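Local structure of alpha-fucosidase (Bifidobacterium bifidum, 2EAB) at residues A[238-243]-A[281-286]; A[519-524]-A[816-821]; A[822-827]-A[840-845]. The protein probably cleaves alpha-1,2-linked L-fucose from sugar chains, this chain being the catalytic portion of a larger, multi-domain glycoside hydrolase. One frame throughout, in Å; residues are numbered along the deposited sequence.

From the N terminus, contact 1 comes first: residues 238-243 and 281-286 close a loop of 37 residues, mostly strand, by pairing two antiparallel neighbours of the large sheet in the N-terminal domain. Contact 2 then spans 291 residues, bringing residues 519-524, which lead out of helix 507-520 in the catalytic domain, against strand 812-819 of the C-terminal domain. Contact 3 opens directly after it and closes a 12-residue loop, the hairpin of strands 823-830 and 833-841, beside strand 812-819. The three follow in series, so none nests in or crosses another. Contacts 2 and 3 touch, their centres about 8 Å apart, whereas the centre of contact 1 lies about 36 Å from that of contact 2.

Contact 1: residues A[238-243]-A[281-286]; sequences NGLLYN and ATDYKQ
Leu241 and Asp283 meet where strand 273-282 ends beside the start of strand 241-250, the leucine side chain crossing that of the aspartate at a slant. From Leu241 CB outward, every atom but the second methyl meets the carboxylate: CB lies 3.5 Å from Asp283 OD1, CG 3.6 Å and CD1 3.5 Å from Asp283 OD2. OD1 accepts the backbone N-H of Leu241 at 2.8 Å, from above the carboxylate plane, while a water links OD2 to Gly239 O; Asp283 N donates to Leu241 O at 3.3 Å. Asp283 CG lies between the backbone N and the carbonyl carbon (chi1 68°), which brings it to 3.7 Å from Leu241 CB. An alanine in place of this aspartate would probably leave Leu241 N without its acceptor, the water without one of its anchors and a gap beside both leucines. From the other side Leu240 CD1 comes within 3.3 Å of Asp283 OD1, and its CD2 packs 4.0 Å from Thr282 CB. Asn243 and Ala281 form a hydrogen-bonded antiparallel pair, next to the non-hydrogen-bonded pair Tyr242 and Thr282. Strand 241-250 runs between 273-282 and 228-235 in the N-terminal sheet, with helix 297-314 packed against Asn243 and Ala281.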
ATOM      1  N   ASN A 238       0.515 -25.112 -10.773  1.00  6.48           N
ATOM      2  CA  ASN A 238       1.737 -25.280  -9.975  1.00  6.68           C
ATOM      3  C   ASN A 238       1.659 -26.284  -8.823  1.00  6.72           C
ATOM      4  O   ASN A 238       2.610 -26.401  -8.044  1.00  7.18           O
ATOM      5  CB  ASN A 238       2.198 -23.926  -9.417  1.00  6.41           C
ATOM      6  CG  ASN A 238       1.194 -23.322  -8.452  1.00  6.11           C
ATOM      7  OD1 ASN A 238       0.194 -23.952  -8.092  1.00  6.05           O
ATOM      8  ND2 ASN A 238       1.443 -22.083  -8.040  1.00  5.95           N
ATOM      9  N   GLY A 239       0.534 -26.984  -8.696  1.00  6.71           N
ATOM     10  CA  GLY A 239       0.382 -27.990  -7.652  1.00  6.81           C
ATOM     11  C   GLY A 239       0.135 -27.464  -6.250  1.00  6.59           C
ATOM     12  O   GLY A 239       0.096 -28.256  -5.306  1.00  6.93           O
ATOM     13  N   LEU A 240      -0.028 -26.148  -6.092  1.00  6.85           N
ATOM     14  CA  LEU A 240      -0.356 -25.569  -4.782  1.00  7.03           C
ATOM     15  C   LEU A 240      -1.618 -26.220  -4.221  1.00  7.50           C
ATOM     16  O   LEU A 240      -2.634 -26.293  -4.905  1.00  7.76           O
ATOM     17  CB  LEU A 240      -0.563 -24.057  -4.893  1.00  6.74           C
ATOM     18  CG  LEU A 240      -0.684 -23.294  -3.570  1.00  6.39           C
ATOM     19  CD1 LEU A 240       0.673 -23.160  -2.897  1.00  7.63           C
ATOM     20  CD2 LEU A 240      -1.291 -21.924  -3.803  1.00  7.42           C
ATOM     21  N   LEU A 241      -1.545 -26.700  -2.983  1.00  7.56           N
ATOM     22  CA  LEU A 241      -2.691 -27.339  -2.338  1.00  8.02           C
ATOM     23  C   LEU A 241      -3.610 -26.293  -1.748  1.00  7.79           C
ATOM     24  O   LEU A 241      -3.148 -25.304  -1.188  1.00  8.38           O
ATOM     25  CB  LEU A 241      -2.242 -28.287  -1.226  1.00  8.40           C
ATOM     26  CG  LEU A 241      -1.270 -29.404  -1.605  1.00  8.92           C
ATOM     27  CD1 LEU A 241      -0.814 -30.150  -0.365  1.00 10.16           C
ATOM     28  CD2 LEU A 241      -1.904 -30.363  -2.602  1.00 10.40           C
ATOM     29  N   TYR A 242      -4.913 -26.513  -1.878  1.00  7.75           N
ATOM     30  CA  TYR A 242      -5.893 -25.621  -1.269  1.00  7.61           C
ATOM     31  C   TYR A 242      -7.004 -26.412  -0.589  1.00  7.68           C
ATOM     32  O   TYR A 242      -7.345 -27.522  -1.009  1.00  7.95           O
ATOM     33  CB  TYR A 242      -6.456 -24.618  -2.283  1.00  8.04           C
ATOM     34  CG  TYR A 242      -7.216 -25.229  -3.443  1.00  7.74           C
ATOM     35  CD1 TYR A 242      -8.584 -25.492  -3.347  1.00  8.12           C
ATOM     36  CD2 TYR A 242      -6.572 -25.521  -4.644  1.00  8.50           C
ATOM     37  CE1 TYR A 242      -9.289 -26.049  -4.415  1.00  8.47           C
ATOM     38  CE2 TYR A 242      -7.267 -26.073  -5.715  1.00  8.90           C
ATOM     39  CZ  TYR A 242      -8.620 -26.334  -5.596  1.00  8.85           C
ATOM     40  OH  TYR A 242      -9.284 -26.881  -6.668  1.00  9.18           O
ATOM     41  N   ASN A 243      -7.565 -25.823   0.462  1.00  7.77           N
ATOM     42  CA  ASN A 243      -8.576 -26.468   1.282  1.00  8.19           C
ATOM     43  C   ASN A 243      -9.416 -25.389   1.950  1.00  8.39           C
ATOM     44  O   ASN A 243      -8.878 -24.484   2.596  1.00  8.16           O
ATOM     45  CB  ASN A 243      -7.898 -27.366   2.329  1.00  8.74           C
ATOM     46  CG  ASN A 243      -8.884 -28.208   3.132  1.00  8.97           C
ATOM     47  OD1 ASN A 243      -9.697 -27.684   3.888  1.00 10.15           O
ATOM     48  ND2 ASN A 243      -8.789 -29.527   2.987  1.00  9.41           N
ATOM     49  N   ALA A 281      -6.986 -22.469   3.645  1.00  7.92           N
ATOM     50  CA  ALA A 281      -5.532 -22.413   3.638  1.00  7.87           C
ATOM     51  C   ALA A 281      -4.977 -23.089   2.406  1.00  7.59           C
ATOM     52  O   ALA A 281      -5.650 -23.901   1.756  1.00  7.95           O
ATOM     53  CB  ALA A 281      -4.960 -23.081   4.872  1.00  8.25           C
ATOM     54  N   THR A 282      -3.729 -22.741   2.103  1.00  7.38           N
ATOM     55  CA  THR A 282      -2.928 -23.452   1.126  1.00  7.14           C
ATOM     56  C   THR A 282      -1.657 -23.931   1.819  1.00  7.21           C
ATOM     57  O   THR A 282      -1.413 -23.597   2.987  1.00  7.32           O
ATOM     58  CB  THR A 282      -2.510 -22.556  -0.063  1.00  6.83           C
ATOM     59  OG1 THR A 282      -1.464 -21.669   0.352  1.00  6.91           O
ATOM     60  CG2 THR A 282      -3.683 -21.755  -0.616  1.00  7.14           C
ATOM     61  N   ASP A 283      -0.847 -24.689   1.085  1.00  7.16           N
ATOM     62  CA  ASP A 283       0.490 -25.055   1.543  1.00  7.31           C
ATOM     63  C   ASP A 283       1.578 -24.081   1.065  1.00  6.83           C
ATOM     64  O   ASP A 283       2.755 -24.432   1.045  1.00  6.80           O
ATOM     65  CB  ASP A 283       0.830 -26.510   1.163  1.00  7.37           C
ATOM     66  CG  ASP A 283       0.992 -26.716  -0.335  1.00  7.29           C
ATOM     67  OD1 ASP A 283       0.406 -25.950  -1.125  1.00  7.36           O
ATOM     68  OD2 ASP A 283       1.701 -27.674  -0.720  1.00  8.14           O
ATOM     69  N   TYR A 284       1.187 -22.864   0.680  1.00  6.63           N
ATOM     70  CA  TYR A 284       2.162 -21.818   0.366  1.00  6.73           C
ATOM     71  C   TYR A 284       3.072 -21.554   1.563  1.00  6.66           C
ATOM     72  O   TYR A 284       2.626 -21.603   2.706  1.00  7.01           O
ATOM     73  CB  TYR A 284       1.461 -20.506  -0.012  1.00  6.43           C
ATOM     74  CG  TYR A 284       2.434 -19.364  -0.201  1.00  6.35           C
ATOM     75  CD1 TYR A 284       3.104 -19.202  -1.409  1.00  6.76           C
ATOM     76  CD2 TYR A 284       2.714 -18.469   0.836  1.00  6.10           C
ATOM     77  CE1 TYR A 284       4.031 -18.183  -1.592  1.00  6.21           C
ATOM     78  CE2 TYR A 284       3.637 -17.440   0.667  1.00  6.51           C
ATOM     79  CZ  TYR A 284       4.286 -17.301  -0.547  1.00  6.02           C
ATOM     80  OH  TYR A 284       5.203 -16.278  -0.705  1.00  6.24           O
ATOM     81  N   LYS A 285       4.342 -21.262   1.300  1.00  6.43           N
ATOM     82  CA  LYS A 285       5.195 -20.653   2.318  1.00  6.75           C
ATOM     83  C   LYS A 285       6.145 -19.703   1.620  1.00  6.31           C
ATOM     84  O   LYS A 285       6.637 -20.007   0.537  1.00  6.55           O
ATOM     85  CB  LYS A 285       5.969 -21.713   3.105  1.00  6.77           C
ATOM     86  CG  LYS A 285       6.660 -21.193   4.362  1.00  7.55           C
ATOM     87  CD  LYS A 285       7.294 -22.333   5.152  1.00  8.73           C
ATOM     88  CE  LYS A 285       8.125 -21.842   6.335  1.00 10.87           C
ATOM     89  NZ  LYS A 285       7.326 -21.066   7.320  1.00 12.82           N
ATOM     90  N   GLN A 286       6.411 -18.558   2.239  1.00  6.37           N
ATOM     91  CA  GLN A 286       7.389 -17.628   1.691  1.00  7.12           C
ATOM     92  C   GLN A 286       8.771 -18.119   2.113  1.00  7.14           C
ATOM     93  O   GLN A 286       9.340 -17.664   3.119  1.00  7.91           O
ATOM     94  CB  GLN A 286       7.129 -16.188   2.136  1.00  7.52           C
ATOM     95  CG  GLN A 286       7.980 -15.195   1.347  1.00  7.88           C
ATOM     96  CD  GLN A 286       7.659 -13.747   1.637  1.00  8.01           C
ATOM     97  OE1 GLN A 286       6.968 -13.416   2.602  1.00 10.49           O
ATOM     98  NE2 GLN A 286       8.165 -12.868   0.794  1.00  8.17           N
TER
HETATM   99  O   HOH W   1       2.057 -27.927  -3.333  1.00  8.94           O

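Contact 2: residues A[519-524]-A[816-821]; sequences YEYSGD and GLVARG. With EDO (1,2-ethanediol), chain I; EDO (1,2-ethanediol), chain G.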
ATOM      1  N   TYR A 519      11.112   1.867  11.147  1.00  6.38           N
ATOM      2  CA  TYR A 519      12.013   2.344  12.188  1.00  6.76           C
ATOM      3  C   TYR A 519      11.819   3.830  12.505  1.00  6.63           C
ATOM      4  O   TYR A 519      11.759   4.212  13.680  1.00  6.91           O
ATOM      5  CB  TYR A 519      13.484   2.054  11.863  1.00  7.42           C
ATOM      6  CG  TYR A 519      14.387   2.564  12.957  1.00  8.87           C
ATOM      7  CD1 TYR A 519      14.337   1.987  14.224  1.00  9.96           C
ATOM      8  CD2 TYR A 519      15.244   3.644  12.758  1.00  9.92           C
ATOM      9  CE1 TYR A 519      15.127   2.443  15.261  1.00 11.19           C
ATOM     10  CE2 TYR A 519      16.054   4.117  13.813  1.00  9.89           C
ATOM     11  CZ  TYR A 519      15.978   3.497  15.049  1.00 10.52           C
ATOM     12  OH  TYR A 519      16.755   3.927  16.099  1.00 11.95           O
ATOM     13  N   GLU A 520      11.720   4.673  11.477  1.00  6.74           N
ATOM     14  CA  GLU A 520      11.546   6.117  11.699  1.00  7.34           C
ATOM     15  C   GLU A 520      10.421   6.408  12.674  1.00  7.10           C
ATOM     16  O   GLU A 520      10.557   7.249  13.563  1.00  7.59           O
ATOM     17  CB  GLU A 520      11.153   6.828  10.419  1.00  8.00           C
ATOM     18  CG  GLU A 520      12.222   7.064   9.419  1.00  8.73           C
ATOM     19  CD  GLU A 520      11.679   7.835   8.230  1.00  9.32           C
ATOM     20  OE1 GLU A 520      10.473   7.681   7.928  1.00  9.03           O
ATOM     21  OE2 GLU A 520      12.438   8.587   7.591  1.00  9.85           O
ATOM     22  N   TYR A 521       9.285   5.749  12.471  1.00  6.88           N
ATOM     23  CA  TYR A 521       8.088   6.042  13.239  1.00  7.14           C
ATOM     24  C   TYR A 521       8.015   5.310  14.587  1.00  7.67           C
ATOM     25  O   TYR A 521       7.163   5.641  15.418  1.00  8.51           O
ATOM     26  CB  TYR A 521       6.847   5.717  12.414  1.00  7.38           C
ATOM     27  CG  TYR A 521       6.448   6.725  11.356  1.00  6.57           C
ATOM     28  CD1 TYR A 521       5.541   7.741  11.648  1.00  6.81           C
ATOM     29  CD2 TYR A 521       6.927   6.628  10.049  1.00  6.15           C
ATOM     30  CE1 TYR A 521       5.129   8.642  10.678  1.00  6.92           C
ATOM     31  CE2 TYR A 521       6.513   7.527   9.067  1.00  6.49           C
ATOM     32  CZ  TYR A 521       5.612   8.528   9.394  1.00  6.71           C
ATOM     33  OH  TYR A 521       5.186   9.419   8.441  1.00  7.34           O
ATOM     34  N   SER A 522       8.890   4.327  14.813  1.00  7.87           N
ATOM     35  CA  SER A 522       8.839   3.535  16.048  1.00  8.23           C
ATOM     36  C   SER A 522      10.026   3.716  16.988  1.00  8.16           C
ATOM     37  O   SER A 522       9.859   3.684  18.213  1.00  8.21           O
ATOM     38  CB  SER A 522       8.716   2.047  15.722  1.00  8.51           C
ATOM     39  OG  SER A 522       9.921   1.565  15.147  1.00  7.94           O
ATOM     40  N   GLY A 523      11.223   3.860  16.424  1.00  7.99           N
ATOM     41  CA  GLY A 523      12.451   3.812  17.220  1.00  8.32           C
ATOM     42  C   GLY A 523      12.727   2.439  17.820  1.00  8.48           C
ATOM     43  O   GLY A 523      13.472   2.310  18.801  1.00  9.37           O
ATOM     44  N   ASP A 524      12.137   1.406  17.225  1.00  8.27           N
ATOM     45  CA  ASP A 524      12.253   0.042  17.719  1.00  8.83           C
ATOM     46  C   ASP A 524      13.595  -0.552  17.293  1.00  8.78           C
ATOM     47  O   ASP A 524      13.866  -0.688  16.098  1.00  8.17           O
ATOM     48  CB  ASP A 524      11.092  -0.776  17.150  1.00  9.27           C
ATOM     49  CG  ASP A 524      11.051  -2.213  17.651  1.00 10.69           C
ATOM     50  OD1 ASP A 524      12.057  -2.742  18.167  1.00 14.01           O
ATOM     51  OD2 ASP A 524       9.974  -2.828  17.502  1.00 14.02           O
ATOM     52  N   GLY A 816      -4.552  10.931  17.244  1.00  7.84           N
ATOM     53  CA  GLY A 816      -3.979   9.612  17.041  1.00  7.73           C
ATOM     54  C   GLY A 816      -3.067   9.434  15.844  1.00  7.55           C
ATOM     55  O   GLY A 816      -2.662   8.309  15.559  1.00  7.47           O
ATOM     56  N   LEU A 817      -2.748  10.512  15.131  1.00  7.19           N
ATOM     57  CA  LEU A 817      -1.750  10.413  14.062  1.00  7.33           C
ATOM     58  C   LEU A 817      -0.375  10.189  14.673  1.00  7.18           C
ATOM     59  O   LEU A 817      -0.179  10.444  15.865  1.00  7.73           O
ATOM     60  CB  LEU A 817      -1.750  11.666  13.188  1.00  7.55           C
ATOM     61  CG  LEU A 817      -3.079  12.019  12.517  1.00  7.74           C
ATOM     62  CD1 LEU A 817      -2.896  13.210  11.593  1.00  9.34           C
ATOM     63  CD2 LEU A 817      -3.673  10.834  11.747  1.00  8.89           C
ATOM     64  N   VAL A 818       0.575   9.706  13.875  1.00  7.19           N
ATOM     65  CA  VAL A 818       1.914   9.446  14.380  1.00  7.33           C
ATOM     66  C   VAL A 818       2.927  10.213  13.549  1.00  7.06           C
ATOM     67  O   VAL A 818       2.847  10.238  12.307  1.00  7.29           O
ATOM     68  CB  VAL A 818       2.249   7.928  14.407  1.00  7.50           C
ATOM     69  CG1 VAL A 818       3.567   7.683  15.124  1.00  7.70           C
ATOM     70  CG2 VAL A 818       1.145   7.145  15.094  1.00  8.40           C
ATOM     71  N   ALA A 819       3.860  10.853  14.254  1.00  6.59           N
ATOM     72  CA  ALA A 819       4.985  11.553  13.652  1.00  6.85           C
ATOM     73  C   ALA A 819       6.269  10.764  13.836  1.00  6.45           C
ATOM     74  O   ALA A 819       6.435  10.020  14.811  1.00  6.45           O
ATOM     75  CB  ALA A 819       5.132  12.934  14.270  1.00  7.11           C
ATOM     76  N   ARG A 820       7.178  10.940  12.887  1.00  6.34           N
ATOM     77  CA  ARG A 820       8.505  10.356  12.981  1.00  6.57           C
ATOM     78  C   ARG A 820       9.174  10.740  14.307  1.00  6.37           C
ATOM     79  O   ARG A 820       8.963  11.837  14.838  1.00  6.52           O
ATOM     80  CB  ARG A 820       9.344  10.762  11.773  1.00  6.26           C
ATOM     81  CG  ARG A 820       8.852  10.089  10.498  1.00  6.81           C
ATOM     82  CD  ARG A 820       9.614  10.571   9.282  1.00  6.52           C
ATOM     83  NE  ARG A 820       9.058  10.093   8.015  1.00  6.52           N
ATOM     84  CZ  ARG A 820       8.052  10.683   7.375  1.00  6.96           C
ATOM     85  NH1 ARG A 820       7.469  11.758   7.898  1.00  6.66           N
ATOM     86  NH2 ARG A 820       7.628  10.197   6.214  1.00  7.58           N
ATOM     87  N   GLY A 821       9.952   9.812  14.855  1.00  6.65           N
ATOM     88  CA  GLY A 821      10.470   9.941  16.219  1.00  7.02           C
ATOM     89  C   GLY A 821       9.562   9.281  17.241  1.00  6.90           C
ATOM     90  O   GLY A 821       9.918   9.162  18.422  1.00  7.49           O
TER
HETATM   91  C1  EDO I4812      14.455   7.536  14.804  1.00 41.98           C
HETATM   92  O1  EDO I4812      14.124   7.592  13.380  1.00 40.66           O
HETATM   93  C2  EDO I4812      13.544   6.314  15.163  1.00 42.33           C
HETATM   94  O2  EDO I4812      12.326   7.124  16.028  1.00 41.15           O
HETATM   95  C1  EDO G4807       5.218  10.025   3.520  1.00 42.74           C
HETATM   96  O1  EDO G4807       5.331  11.148   4.529  1.00 37.02           O
HETATM   97  C2  EDO G4807       4.443   8.861   4.252  1.00 43.60           C
HETATM   98  O2  EDO G4807       5.210   8.511   5.431  1.00 37.12           O
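Glu520 and Arg820 supply the charged part of this contact, their side chains side by side and pointing the same way. Arg820 NE donates to Glu520 OE1 in a salt bridge of 2.8 Å; the Arg820 chain is extended from CG to NE (chi3 -172°), which carries NE out beside that oxygen. OE1 lies close to the guanidinium plane, but the N-H meets it from above the carboxylate, the planes being 90° apart. Arg820 NH2 has a second acidic partner in Glu517. Among backbone bonds, Gly821 N donates to Glu520 O at 2.9 Å. Residues 519-524, leading out of helix 507-520 in the family 95 catalytic (alpha/alpha)6 barrel, thus meet strand 812-819 of the C-terminal domain. Glu520 is a calcium ligand in a structure of this protein; here its OE2 bonds a Tris molecule, probably from the crystallisation liquor. Contacts of the Tyr521 ring form the third group: Arg820 CG sits over the middle of one face, a CH-pi contact 3.8 Å from the centroid, and the polar Val818 O lies at the edge, 3.2 Å from Tyr521 CE1. Tyr521 OH lies over one guanidinium face, toward its rim, and donates to O2 of a 1,2-ethanediol (chain G) whose O1 accepts from Arg820 NH2.

Contact 3: residues A[822-827]-A[840-845]; sequences NFTVGT and TSNKGK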
ATOM      1  N   ASN A 822       8.394   8.838  16.775  1.00  6.79           N
ATOM      2  CA  ASN A 822       7.385   8.150  17.579  1.00  6.84           C
ATOM      3  C   ASN A 822       6.700   9.081  18.571  1.00  7.08           C
ATOM      4  O   ASN A 822       6.845   8.952  19.800  1.00  7.44           O
ATOM      5  CB  ASN A 822       7.933   6.886  18.257  1.00  7.07           C
ATOM      6  CG  ASN A 822       6.837   5.904  18.607  1.00  6.86           C
ATOM      7  OD1 ASN A 822       5.650   6.233  18.547  1.00  7.50           O
ATOM      8  ND2 ASN A 822       7.223   4.691  18.965  1.00  7.50           N
ATOM      9  N   PHE A 823       5.958  10.026  18.001  1.00  7.02           N
ATOM     10  CA  PHE A 823       5.084  10.904  18.761  1.00  7.06           C
ATOM     11  C   PHE A 823       3.666  10.707  18.253  1.00  7.25           C
ATOM     12  O   PHE A 823       3.439  10.692  17.039  1.00  7.73           O
ATOM     13  CB  PHE A 823       5.449  12.375  18.549  1.00  7.42           C
ATOM     14  CG  PHE A 823       6.841  12.736  18.970  1.00  6.91           C
ATOM     15  CD1 PHE A 823       7.084  13.253  20.238  1.00  7.73           C
ATOM     16  CD2 PHE A 823       7.906  12.596  18.088  1.00  7.86           C
ATOM     17  CE1 PHE A 823       8.377  13.602  20.632  1.00  7.75           C
ATOM     18  CE2 PHE A 823       9.202  12.940  18.471  1.00  8.30           C
ATOM     19  CZ  PHE A 823       9.435  13.450  19.747  1.00  8.17           C
ATOM     20  N   THR A 824       2.709  10.569  19.162  1.00  7.39           N
ATOM     21  CA  THR A 824       1.303  10.554  18.766  1.00  7.90           C
ATOM     22  C   THR A 824       0.793  11.987  18.807  1.00  7.81           C
ATOM     23  O   THR A 824       1.091  12.730  19.752  1.00  8.62           O
ATOM     24  CB  THR A 824       0.474   9.623  19.665  1.00  8.08           C
ATOM     25  OG1 THR A 824       1.106   8.341  19.698  1.00 10.16           O
ATOM     26  CG2 THR A 824      -0.951   9.463  19.127  1.00  8.26           C
ATOM     27  N   VAL A 825       0.051  12.377  17.776  1.00  7.75           N
ATOM     28  CA  VAL A 825      -0.309  13.766  17.558  1.00  8.30           C
ATOM     29  C   VAL A 825      -1.817  13.935  17.446  1.00  7.99           C
ATOM     30  O   VAL A 825      -2.476  13.250  16.655  1.00  8.09           O
ATOM     31  CB  VAL A 825       0.343  14.321  16.266  1.00  8.46           C
ATOM     32  CG1 VAL A 825      -0.059  15.770  16.034  1.00 10.50           C
ATOM     33  CG2 VAL A 825       1.863  14.189  16.313  1.00  9.03           C
ATOM     34  N   GLY A 826      -2.347  14.852  18.247  1.00  7.87           N
ATOM     35  CA  GLY A 826      -3.712  15.333  18.090  1.00  8.43           C
ATOM     36  C   GLY A 826      -3.655  16.836  17.918  1.00  8.80           C
ATOM     37  O   GLY A 826      -2.790  17.495  18.500  1.00  9.48           O
ATOM     38  N   THR A 827      -4.546  17.380  17.098  1.00  9.09           N
ATOM     39  CA  THR A 827      -4.631  18.825  16.929  1.00  9.96           C
ATOM     40  C   THR A 827      -6.072  19.255  16.714  1.00  9.54           C
ATOM     41  O   THR A 827      -6.858  18.554  16.067  1.00  9.30           O
ATOM     42  CB  THR A 827      -3.699  19.365  15.799  1.00 10.17           C
ATOM     43  OG1 THR A 827      -3.668  20.799  15.827  1.00 12.18           O
ATOM     44  CG2 THR A 827      -4.141  18.912  14.423  1.00 12.09           C
ATOM     45  N   THR A 840       2.077  13.279  22.321  1.00  8.27           N
ATOM     46  CA  THR A 840       2.466  12.206  23.219  1.00  8.29           C
ATOM     47  C   THR A 840       3.815  11.672  22.772  1.00  7.87           C
ATOM     48  O   THR A 840       3.946  11.141  21.664  1.00  8.11           O
ATOM     49  CB  THR A 840       1.441  11.061  23.216  1.00  8.39           C
ATOM     50  OG1 THR A 840       0.135  11.583  23.492  1.00  9.58           O
ATOM     51  CG2 THR A 840       1.809  10.015  24.260  1.00  9.28           C
ATOM     52  N   SER A 841       4.827  11.822  23.617  1.00  7.76           N
ATOM     53  CA  SER A 841       6.140  11.288  23.294  1.00  7.92           C
ATOM     54  C   SER A 841       6.188   9.821  23.684  1.00  7.96           C
ATOM     55  O   SER A 841       6.109   9.485  24.864  1.00  8.64           O
ATOM     56  CB  SER A 841       7.229  12.045  24.039  1.00  7.76           C
ATOM     57  OG  SER A 841       8.494  11.521  23.687  1.00  8.12           O
ATOM     58  N   ASN A 842       6.304   8.941  22.694  1.00  8.00           N
ATOM     59  CA  ASN A 842       6.305   7.504  22.969  1.00  8.33           C
ATOM     60  C   ASN A 842       7.696   6.935  23.246  1.00  8.37           C
ATOM     61  O   ASN A 842       7.827   5.855  23.839  1.00  8.87           O
ATOM     62  CB  ASN A 842       5.612   6.733  21.843  1.00  8.62           C
ATOM     63  CG  ASN A 842       4.197   7.219  21.596  1.00  8.81           C
ATOM     64  OD1 ASN A 842       3.804   7.491  20.456  1.00 10.06           O
ATOM     65  ND2 ASN A 842       3.428   7.344  22.664  1.00  8.27           N
ATOM     66  N   LYS A 843       8.730   7.668  22.837  1.00  8.25           N
ATOM     67  CA  LYS A 843      10.107   7.204  22.991  1.00  8.66           C
ATOM     68  C   LYS A 843      11.035   8.184  23.711  1.00  8.63           C
ATOM     69  O   LYS A 843      12.209   7.884  23.900  1.00  8.97           O
ATOM     70  CB  LYS A 843      10.702   6.804  21.633  1.00  8.90           C
ATOM     71  CG  LYS A 843      10.040   5.587  20.978  1.00  9.54           C
ATOM     72  CD  LYS A 843      10.293   4.280  21.728  1.00 12.47           C
ATOM     73  CE  LYS A 843      11.643   3.689  21.369  1.00 13.82           C
ATOM     74  NZ  LYS A 843      11.766   2.279  21.833  1.00 14.60           N
ATOM     75  N   GLY A 844      10.522   9.349  24.103  1.00  8.03           N
ATOM     76  CA  GLY A 844      11.322  10.340  24.830  1.00  8.16           C
ATOM     77  C   GLY A 844      12.315  11.122  23.986  1.00  8.21           C
ATOM     78  O   GLY A 844      13.268  11.700  24.516  1.00  8.40           O
ATOM     79  N   LYS A 845      12.105  11.160  22.673  1.00  8.69           N
ATOM     80  CA  LYS A 845      12.995  11.917  21.802  1.00  8.81           C
ATOM     81  C   LYS A 845      12.736  13.416  21.942  1.00  8.72           C
ATOM     82  O   LYS A 845      11.643  13.833  22.319  1.00  8.36           O
ATOM     83  CB  LYS A 845      12.845  11.467  20.342  1.00  9.32           C
ATOM     84  CG  LYS A 845      13.071   9.957  20.102  1.00 10.88           C
ATOM     85  CD  LYS A 845      14.479   9.482  20.493  1.00 13.56           C
ATOM     86  CE  LYS A 845      14.566   7.954  20.618  1.00 14.12           C
ATOM     87  NZ  LYS A 845      14.380   7.214  19.332  1.00 17.22           N
TER
HETATM   88  O   HOH W   2       9.530  10.079  21.201  1.00  8.03           O
HETATM   89  O   HOH W   3      -1.498  12.912  21.456  1.00 11.68           O
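Phe823 faces Ser841 as a non-hydrogen-bonded antiparallel pair, flanked by the hydrogen-bonded pair Thr824 and Thr840, whose backbones exchange two bonds of 2.8 Å (Thr824 N to Thr840 O, and Thr840 N to Thr824 O), and by a further bond from Asn842 N to Asn822 O. The Phe823 side chain leans back over the end of the partner strand. Its CG lies beside the backbone N, anti to the carbonyl carbon (chi1 -60°), and the ring extends past Ser841, whose OG lies 3.7 Å from Phe823 CE1. At the tip, Phe823 CZ comes within 3.4 Å of Lys845 O, which approaches the ring at its edge; Lys845 O and Ser841 OG both also bond to Thr886. One face of the ring is covered, toward the rim, by a water that donates to Asn822 O, accepts from Lys843 N and Lys845 N, and bonds to Ser841 OG. This single water therefore ties the turn at 843-845 back to the strand ends. On the other side of the sheet the threonines stand directly opposite each other, Thr824 CB 4.0 Å from Thr840 CB. Thr840 OG1 bonds to Thr891 and to a second water. At the open end of the pair, Asn822 and Asn842 cross at about a right angle, with Asn842 CB 3.3 Å from Asn822 OD1. Lys843 CG rests 3.6 Å from Asn822 ND2, which is itself bound to Ser522 O of the catalytic domain. Asn822, with positive phi (71°), and Phe823 both face Ala819, forming a G1 beta bulge where the chain enters strand 823-830. The whole is the open end of the beta hairpin 823-830 and 833-841, in the antiparallel sheet of the family 95 C-terminal domain.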